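Local coordinates for protein glycoside hydrolase YxiA (Bacillus licheniformis, PDB 3LV4) that probably hydrolyses alpha-1,5-linked L-arabinan as a calcium-binding glycoside hydrolase of family 43, at residues 18-23 against 293-298; 139-144 against 195-200. All coordinates share one frame; numbering follows the deposited sequence.

Interaction 1. Residues 18-23 against 293-298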
ATOM      1  N   ILE A  18       6.312  -4.905  -5.077  1.00  6.90           N
ATOM      2  CA  ILE A  18       6.535  -6.347  -5.186  1.00  9.20           C
ATOM      3  C   ILE A  18       6.473  -6.865  -6.621  1.00  8.95           C
ATOM      4  O   ILE A  18       5.661  -6.411  -7.433  1.00 10.91           O
ATOM      5  CB  ILE A  18       5.503  -7.124  -4.309  1.00  9.22           C
ATOM      6  CG1 ILE A  18       5.874  -8.606  -4.176  1.00 12.36           C
ATOM      7  CG2 ILE A  18       4.081  -6.971  -4.861  1.00 12.21           C
ATOM      8  CD1 ILE A  18       6.961  -8.877  -3.162  1.00 14.76           C
ATOM      9  N   ILE A  19       7.342  -7.817  -6.935  1.00  9.82           N
ATOM     10  CA  ILE A  19       7.257  -8.527  -8.208  1.00  9.67           C
ATOM     11  C   ILE A  19       7.862  -9.909  -8.016  1.00 11.17           C
ATOM     12  O   ILE A  19       8.889 -10.055  -7.346  1.00 12.74           O
ATOM     13  CB  ILE A  19       7.965  -7.768  -9.369  1.00  8.34           C
ATOM     14  CG1 ILE A  19       7.956  -8.616 -10.654  1.00 10.09           C
ATOM     15  CG2 ILE A  19       9.403  -7.356  -8.974  1.00  9.60           C
ATOM     16  CD1 ILE A  19       8.511  -7.901 -11.895  1.00  8.76           C
ATOM     17  N   LYS A  20       7.213 -10.927  -8.566  1.00 11.73           N
ATOM     18  CA  LYS A  20       7.749 -12.271  -8.462  1.00 14.20           C
ATOM     19  C   LYS A  20       8.296 -12.723  -9.804  1.00 15.45           C
ATOM     20  O   LYS A  20       7.626 -12.597 -10.827  1.00 16.38           O
ATOM     21  CB  LYS A  20       6.693 -13.257  -7.956  1.00 15.62           C
ATOM     22  CG  LYS A  20       7.248 -14.663  -7.800  1.00 19.12           C
ATOM     23  CD  LYS A  20       6.570 -15.412  -6.691  1.00 24.03           C
ATOM     24  CE  LYS A  20       5.421 -16.236  -7.172  1.00 28.70           C
ATOM     25  NZ  LYS A  20       5.480 -17.593  -6.535  1.00 33.03           N
ATOM     26  N   ALA A  21       9.521 -13.234  -9.798  1.00 16.08           N
ATOM     27  CA  ALA A  21      10.112 -13.788 -11.010  1.00 18.13           C
ATOM     28  C   ALA A  21      10.986 -14.968 -10.649  1.00 20.70           C
ATOM     29  O   ALA A  21      11.657 -14.948  -9.626  1.00 21.91           O
ATOM     30  CB  ALA A  21      10.934 -12.730 -11.731  1.00 19.52           C
ATOM     31  N   ASN A  22      10.973 -16.002 -11.481  1.00 26.34           N
ATOM     32  CA  ASN A  22      11.865 -17.137 -11.273  1.00 30.49           C
ATOM     33  C   ASN A  22      11.636 -17.800  -9.913  1.00 29.42           C
ATOM     34  O   ASN A  22      12.555 -18.391  -9.344  1.00 31.48           O
ATOM     35  CB  ASN A  22      13.329 -16.679 -11.371  1.00 34.72           C
ATOM     36  CG  ASN A  22      13.592 -15.803 -12.587  1.00 36.97           C
ATOM     37  OD1 ASN A  22      13.334 -16.212 -13.721  1.00 38.89           O
ATOM     38  ND2 ASN A  22      14.109 -14.590 -12.356  1.00 35.14           N
ATOM     39  N   GLY A  23      10.419 -17.681  -9.385  1.00 25.55           N
ATOM     40  CA  GLY A  23      10.092 -18.244  -8.084  1.00 21.87           C
ATOM     41  C   GLY A  23      10.611 -17.459  -6.882  1.00 19.50           C
ATOM     42  O   GLY A  23      10.572 -17.943  -5.747  1.00 21.48           O
ATOM     43  N   SER A 293       2.553  -2.276  -1.708  1.00  9.59           N
ATOM     44  CA  SER A 293       2.148  -2.988  -2.903  1.00  8.19           C
ATOM     45  C   SER A 293       1.350  -4.188  -2.404  1.00  9.20           C
ATOM     46  O   SER A 293       1.107  -4.332  -1.197  1.00 10.07           O
ATOM     47  CB  SER A 293       3.352  -3.405  -3.772  1.00  6.63           C
ATOM     48  OG  SER A 293       4.387  -4.010  -3.015  1.00  9.41           O
ATOM     49  N   ALA A 294       0.916  -5.034  -3.319  1.00  8.78           N
ATOM     50  CA  ALA A 294       0.091  -6.171  -2.934  1.00  8.05           C
ATOM     51  C   ALA A 294       0.218  -7.245  -3.996  1.00 11.21           C
ATOM     52  O   ALA A 294       0.497  -6.950  -5.161  1.00 11.55           O
ATOM     53  CB  ALA A 294      -1.357  -5.741  -2.748  1.00  8.89           C
ATOM     54  N   PHE A 295       0.035  -8.493  -3.586  1.00 12.15           N
ATOM     55  CA  PHE A 295       0.296  -9.628  -4.453  1.00 11.77           C
ATOM     56  C   PHE A 295      -0.805 -10.643  -4.254  1.00 11.78           C
ATOM     57  O   PHE A 295      -1.166 -10.957  -3.115  1.00 13.15           O
ATOM     58  CB  PHE A 295       1.648 -10.253  -4.079  1.00 12.07           C
ATOM     59  CG  PHE A 295       2.070 -11.373  -4.972  1.00 12.91           C
ATOM     60  CD1 PHE A 295       2.715 -11.104  -6.180  1.00 16.11           C
ATOM     61  CD2 PHE A 295       1.863 -12.694  -4.600  1.00 13.86           C
ATOM     62  CE1 PHE A 295       3.126 -12.127  -7.007  1.00 19.25           C
ATOM     63  CE2 PHE A 295       2.271 -13.729  -5.431  1.00 18.30           C
ATOM     64  CZ  PHE A 295       2.903 -13.444  -6.635  1.00 20.46           C
ATOM     65  N   TYR A 296      -1.348 -11.137  -5.363  1.00 11.87           N
ATOM     66  CA  TYR A 296      -2.276 -12.259  -5.339  1.00 12.73           C
ATOM     67  C   TYR A 296      -1.598 -13.504  -5.927  1.00 12.79           C
ATOM     68  O   TYR A 296      -1.082 -13.472  -7.047  1.00 14.35           O
ATOM     69  CB  TYR A 296      -3.567 -11.931  -6.103  1.00 12.57           C
ATOM     70  CG  TYR A 296      -4.445 -13.147  -6.284  1.00 14.37           C
ATOM     71  CD1 TYR A 296      -5.212 -13.629  -5.239  1.00 15.06           C
ATOM     72  CD2 TYR A 296      -4.483 -13.829  -7.498  1.00 14.88           C
ATOM     73  CE1 TYR A 296      -6.000 -14.758  -5.391  1.00 16.54           C
ATOM     74  CE2 TYR A 296      -5.270 -14.951  -7.661  1.00 15.34           C
ATOM     75  CZ  TYR A 296      -6.023 -15.415  -6.602  1.00 18.38           C
ATOM     76  OH  TYR A 296      -6.803 -16.541  -6.757  1.00 20.59           O
ATOM     77  N   ASP A 297      -1.585 -14.591  -5.160  1.00 13.52           N
ATOM     78  CA  ASP A 297      -0.921 -15.829  -5.579  1.00 13.73           C
ATOM     79  C   ASP A 297      -1.951 -16.790  -6.179  1.00 15.93           C
ATOM     80  O   ASP A 297      -2.766 -17.351  -5.454  1.00 16.84           O
ATOM     81  CB  ASP A 297      -0.219 -16.466  -4.373  1.00 15.24           C
ATOM     82  CG  ASP A 297       0.601 -17.696  -4.738  1.00 21.51           C
ATOM     83  OD1 ASP A 297       0.267 -18.380  -5.721  1.00 25.18           O
ATOM     84  OD2 ASP A 297       1.580 -17.988  -4.024  1.00 25.94           O
ATOM     85  N   GLU A 298      -1.910 -16.964  -7.500  1.00 17.56           N
ATOM     86  CA  GLU A 298      -2.885 -17.788  -8.216  1.00 22.86           C
ATOM     87  C   GLU A 298      -2.883 -19.225  -7.720  1.00 23.20           C
ATOM     88  O   GLU A 298      -3.922 -19.869  -7.670  1.00 25.43           O
ATOM     89  CB  GLU A 298      -2.589 -17.794  -9.719  1.00 30.67           C
ATOM     90  CG  GLU A 298      -2.840 -16.486 -10.439  1.00 38.77           C
ATOM     91  CD  GLU A 298      -2.643 -16.617 -11.943  1.00 47.12           C
ATOM     92  OE1 GLU A 298      -1.595 -17.161 -12.363  1.00 49.10           O
ATOM     93  OE2 GLU A 298      -3.535 -16.180 -12.706  1.00 50.74           O
TER

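Interaction 2. Residues 139-144 against 195-200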
ATOM      1  N   ASP A 139       0.160  23.266 -13.245  1.00  8.91           N
ATOM      2  CA  ASP A 139      -0.524  23.780 -12.067  1.00  9.70           C
ATOM      3  C   ASP A 139      -0.693  22.616 -11.090  1.00 11.34           C
ATOM      4  O   ASP A 139      -1.503  21.712 -11.316  1.00  9.81           O
ATOM      5  CB  ASP A 139      -1.888  24.350 -12.481  1.00 10.17           C
ATOM      6  CG  ASP A 139      -2.707  24.864 -11.298  1.00 13.19           C
ATOM      7  OD1 ASP A 139      -2.332  24.610 -10.135  1.00 13.43           O
ATOM      8  OD2 ASP A 139      -3.742  25.520 -11.543  1.00 15.97           O
ATOM      9  N   ALA A 140       0.086  22.633 -10.015  1.00 10.48           N
ATOM     10  CA  ALA A 140       0.126  21.496  -9.095  1.00  9.43           C
ATOM     11  C   ALA A 140      -1.171  21.275  -8.306  1.00  9.15           C
ATOM     12  O   ALA A 140      -1.307  20.261  -7.619  1.00  9.05           O
ATOM     13  CB  ALA A 140       1.327  21.615  -8.147  1.00 13.17           C
ATOM     14  N   THR A 141      -2.116  22.212  -8.381  1.00  8.34           N
ATOM     15  CA  THR A 141      -3.429  21.957  -7.782  1.00  9.65           C
ATOM     16  C   THR A 141      -4.247  20.995  -8.638  1.00 10.29           C
ATOM     17  O   THR A 141      -5.173  20.362  -8.135  1.00 11.74           O
ATOM     18  CB  THR A 141      -4.274  23.236  -7.545  1.00 11.91           C
ATOM     19  OG1 THR A 141      -4.626  23.832  -8.804  1.00 11.82           O
ATOM     20  CG2 THR A 141      -3.522  24.235  -6.672  1.00 13.52           C
ATOM     21  N   LYS A 142      -3.908  20.879  -9.925  1.00 10.87           N
ATOM     22  CA  LYS A 142      -4.713  20.059 -10.840  1.00 11.95           C
ATOM     23  C   LYS A 142      -3.906  19.014 -11.615  1.00 11.52           C
ATOM     24  O   LYS A 142      -4.475  18.049 -12.142  1.00 10.25           O
ATOM     25  CB  LYS A 142      -5.495  20.943 -11.820  1.00 14.83           C
ATOM     26  CG  LYS A 142      -4.628  21.805 -12.721  1.00 18.02           C
ATOM     27  CD  LYS A 142      -5.458  22.440 -13.829  1.00 22.25           C
ATOM     28  CE  LYS A 142      -4.572  23.136 -14.858  1.00 23.57           C
ATOM     29  NZ  LYS A 142      -5.270  23.418 -16.161  1.00 20.37           N
ATOM     30  N   HIS A 143      -2.590  19.218 -11.687  1.00 10.80           N
ATOM     31  CA  HIS A 143      -1.693  18.275 -12.339  1.00  9.06           C
ATOM     32  C   HIS A 143      -0.932  17.456 -11.313  1.00  7.74           C
ATOM     33  O   HIS A 143      -0.639  17.934 -10.225  1.00  8.60           O
ATOM     34  CB  HIS A 143      -0.696  19.002 -13.255  1.00 10.68           C
ATOM     35  CG  HIS A 143      -1.344  19.723 -14.396  1.00 10.22           C
ATOM     36  ND1 HIS A 143      -1.034  21.024 -14.733  1.00  9.97           N
ATOM     37  CD2 HIS A 143      -2.304  19.329 -15.266  1.00  9.89           C
ATOM     38  CE1 HIS A 143      -1.767  21.397 -15.764  1.00 10.33           C
ATOM     39  NE2 HIS A 143      -2.546  20.381 -16.109  1.00 10.59           N
ATOM     40  N   PRO A 144      -0.602  16.211 -11.667  1.00  9.34           N
ATOM     41  CA  PRO A 144       0.081  15.323 -10.722  1.00  7.93           C
ATOM     42  C   PRO A 144       1.539  15.710 -10.528  1.00  8.70           C
ATOM     43  O   PRO A 144       2.088  16.481 -11.318  1.00  8.31           O
ATOM     44  CB  PRO A 144       0.000  13.957 -11.420  1.00  7.06           C
ATOM     45  CG  PRO A 144       0.008  14.307 -12.882  1.00  7.96           C
ATOM     46  CD  PRO A 144      -0.841  15.560 -12.968  1.00  9.76           C
ATOM     47  N   GLY A 195      -6.436  16.217  -5.670  1.00 10.07           N
ATOM     48  CA  GLY A 195      -6.476  17.587  -6.142  1.00 10.96           C
ATOM     49  C   GLY A 195      -6.136  18.506  -4.989  1.00  9.59           C
ATOM     50  O   GLY A 195      -6.273  18.122  -3.831  1.00  9.51           O
ATOM     51  N   ASN A 196      -5.673  19.710  -5.302  1.00  8.43           N
ATOM     52  CA  ASN A 196      -5.420  20.722  -4.282  1.00  9.38           C
ATOM     53  C   ASN A 196      -4.452  20.274  -3.189  1.00  9.83           C
ATOM     54  O   ASN A 196      -4.641  20.593  -2.021  1.00 10.68           O
ATOM     55  CB  ASN A 196      -6.741  21.186  -3.658  1.00 11.06           C
ATOM     56  CG  ASN A 196      -7.658  21.841  -4.669  1.00 12.36           C
ATOM     57  OD1 ASN A 196      -7.189  22.445  -5.643  1.00 13.16           O
ATOM     58  ND2 ASN A 196      -8.969  21.726  -4.453  1.00 11.26           N
ATOM     59  N   HIS A 197      -3.403  19.556  -3.582  1.00 10.03           N
ATOM     60  CA  HIS A 197      -2.348  19.174  -2.653  1.00  9.41           C
ATOM     61  C   HIS A 197      -2.868  18.326  -1.478  1.00 10.65           C
ATOM     62  O   HIS A 197      -2.538  18.582  -0.316  1.00 11.25           O
ATOM     63  CB  HIS A 197      -1.601  20.422  -2.152  1.00 11.24           C
ATOM     64  CG  HIS A 197      -0.855  21.150  -3.227  1.00 12.31           C
ATOM     65  ND1 HIS A 197      -1.345  22.286  -3.843  1.00 14.45           N
ATOM     66  CD2 HIS A 197       0.352  20.913  -3.789  1.00  9.66           C
ATOM     67  CE1 HIS A 197      -0.475  22.711  -4.739  1.00 11.19           C
ATOM     68  NE2 HIS A 197       0.568  21.898  -4.724  1.00 14.60           N
ATOM     69  N   SER A 198      -3.670  17.313  -1.797  1.00  9.15           N
ATOM     70  CA  SER A 198      -4.138  16.341  -0.811  1.00  7.95           C
ATOM     71  C   SER A 198      -3.008  15.382  -0.480  1.00  8.88           C
ATOM     72  O   SER A 198      -2.232  15.007  -1.358  1.00 10.18           O
ATOM     73  CB  SER A 198      -5.272  15.502  -1.391  1.00  9.90           C
ATOM     74  OG  SER A 198      -6.320  16.313  -1.871  1.00 11.00           O
ATOM     75  N   ARG A 199      -2.937  14.946   0.770  1.00  7.11           N
ATOM     76  CA  ARG A 199      -1.867  14.038   1.158  1.00  7.90           C
ATOM     77  C   ARG A 199      -2.282  12.619   0.812  1.00 10.33           C
ATOM     78  O   ARG A 199      -2.701  11.852   1.680  1.00 10.20           O
ATOM     79  CB  ARG A 199      -1.506  14.201   2.635  1.00  6.94           C
ATOM     80  CG  ARG A 199      -0.978  15.614   2.933  1.00  8.09           C
ATOM     81  CD  ARG A 199       0.023  15.632   4.088  1.00  9.79           C
ATOM     82  NE  ARG A 199      -0.609  15.273   5.354  1.00  9.63           N
ATOM     83  CZ  ARG A 199       0.065  15.022   6.472  1.00 12.59           C
ATOM     84  NH1 ARG A 199       1.393  15.083   6.475  1.00 13.19           N
ATOM     85  NH2 ARG A 199      -0.586  14.708   7.584  1.00 11.44           N
ATOM     86  N   ILE A 200      -2.182  12.303  -0.478  1.00  9.47           N
ATOM     87  CA  ILE A 200      -2.522  10.989  -1.013  1.00  7.61           C
ATOM     88  C   ILE A 200      -1.450  10.612  -2.026  1.00  8.30           C
ATOM     89  O   ILE A 200      -1.156  11.388  -2.935  1.00  8.37           O
ATOM     90  CB  ILE A 200      -3.892  10.999  -1.723  1.00  6.85           C
ATOM     91  CG1 ILE A 200      -4.970  11.595  -0.805  1.00  7.76           C
ATOM     92  CG2 ILE A 200      -4.262   9.583  -2.180  1.00  6.68           C
ATOM     93  CD1 ILE A 200      -6.366  11.678  -1.426  1.00  9.35           C
TER

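Interaction 1. Residues 18-23 against 293-298
Ser293 and Ile18 make the polar link here: Ile18 N donates to Ser293 OG at 3.0 Å, with a bent N-H...O angle of 140°. Ser293 OG sits between its own backbone N and carbonyl carbon (chi1 47°), which carries it across to strand 18-21, and it also hydrogen-bonds Pro16 O. One buried hydroxyl therefore serves two backbone groups, the Ile18 amide in the strand and the Pro16 carbonyl just before it, and an alanine here would probably leave both without that partner. A bound calcium ion lies about 6 Å from the Ser293 side chain.

The rest is van der Waals packing. The CG2 methyl of Ile18 meets Phe295 CB at 4.2 Å and also touches Ala294 O (3.6 Å). Farther along, the bent Lys20 chain crosses the Phe295 side chain at about a right angle, CE 3.8 Å from Phe295 CZ. Lys20 NZ and Asp297 OD2, opposite charges, stay unbonded at 4.7 Å.

The axes of the short segments 18-21 and 293-296 approach to 7.2 Å, their N-to-C directions 37° apart, as edge strands of adjacent blades in the five-bladed family 43 propeller. Tyr25 of strand 24-29 meets Phe295 edge-to-face, while Tyr204 of strand 200-208 touches Ile18 and Ser293.

Interaction 2. Residues 139-144 against 195-200
Thr141 and Asn196 bring their CA atoms to 4.2 Å where two irregular loops meet, and both Asn196 (phi/psi 57°/40°) and His197 take left-handed helical backbone conformations. These are connecting loops of the family 43 beta-propeller, one leading into the blade that starts at strand 150-153, the other from that blade's last strand to strand 200-208. A single backbone hydrogen bond joins them: Asn196 N points at Thr141 O, 2.9 Å away and almost perfectly straight. Gly195 passes close beside the same carbonyl, its CA 3.7 Å from Thr141 O.

Around this bond the side chains close in. The amide oxygen OD1 of Asn196 lies 3.6 Å from Thr141 CB, while its ND2 turns to Gly256 O. The imidazole of His197 rests against the methyls of Ala140 and Thr141, and the carbonyl oxygen of Ala140 stands over one of its faces, off toward the rim. An acetate ion, probably from the crystallisation liquor, lies about 3 Å from the His197 side chain.

Within 139-144 Asp139 heads an Asx turn, and its backbone O also accepts from Lys142 N and His143 N. With OG1 of Thr141 held between its backbone N and carbonyl carbon (chi1 66°), Thr141 OG1 and Thr141 N both donate to Asp139 OD1, from the same face of the carboxylate. Asp139 N donates to His143 ND1 (2.9 Å). On the partner loop, Ser198 OG donates to Gly195 O at 2.7 Å, in the carbonyl plane, and takes a bond from Gly256 N.

In the fold
Interaction 2 is nested within interaction 1 along the chain: the order is 18-23, 139-144, 195-200, then 293-298. Their centres lie about 31 Å apart, on opposite sides of the chain's centre, and their nearest atoms are about 13 Å from each other. All four segments belong to the family 43 propeller. Interaction 1 brings together its first and last blades, near the ring's closure, whereas interaction 2 ties the loops that enter and leave the third blade. Neither touches the predicted catalytic residues: the Ser293 side chain is about 9 Å from that of Asp15, the predicted proton acceptor, and the His197 side chain about 11 Å from that of Glu201, the predicted proton donor.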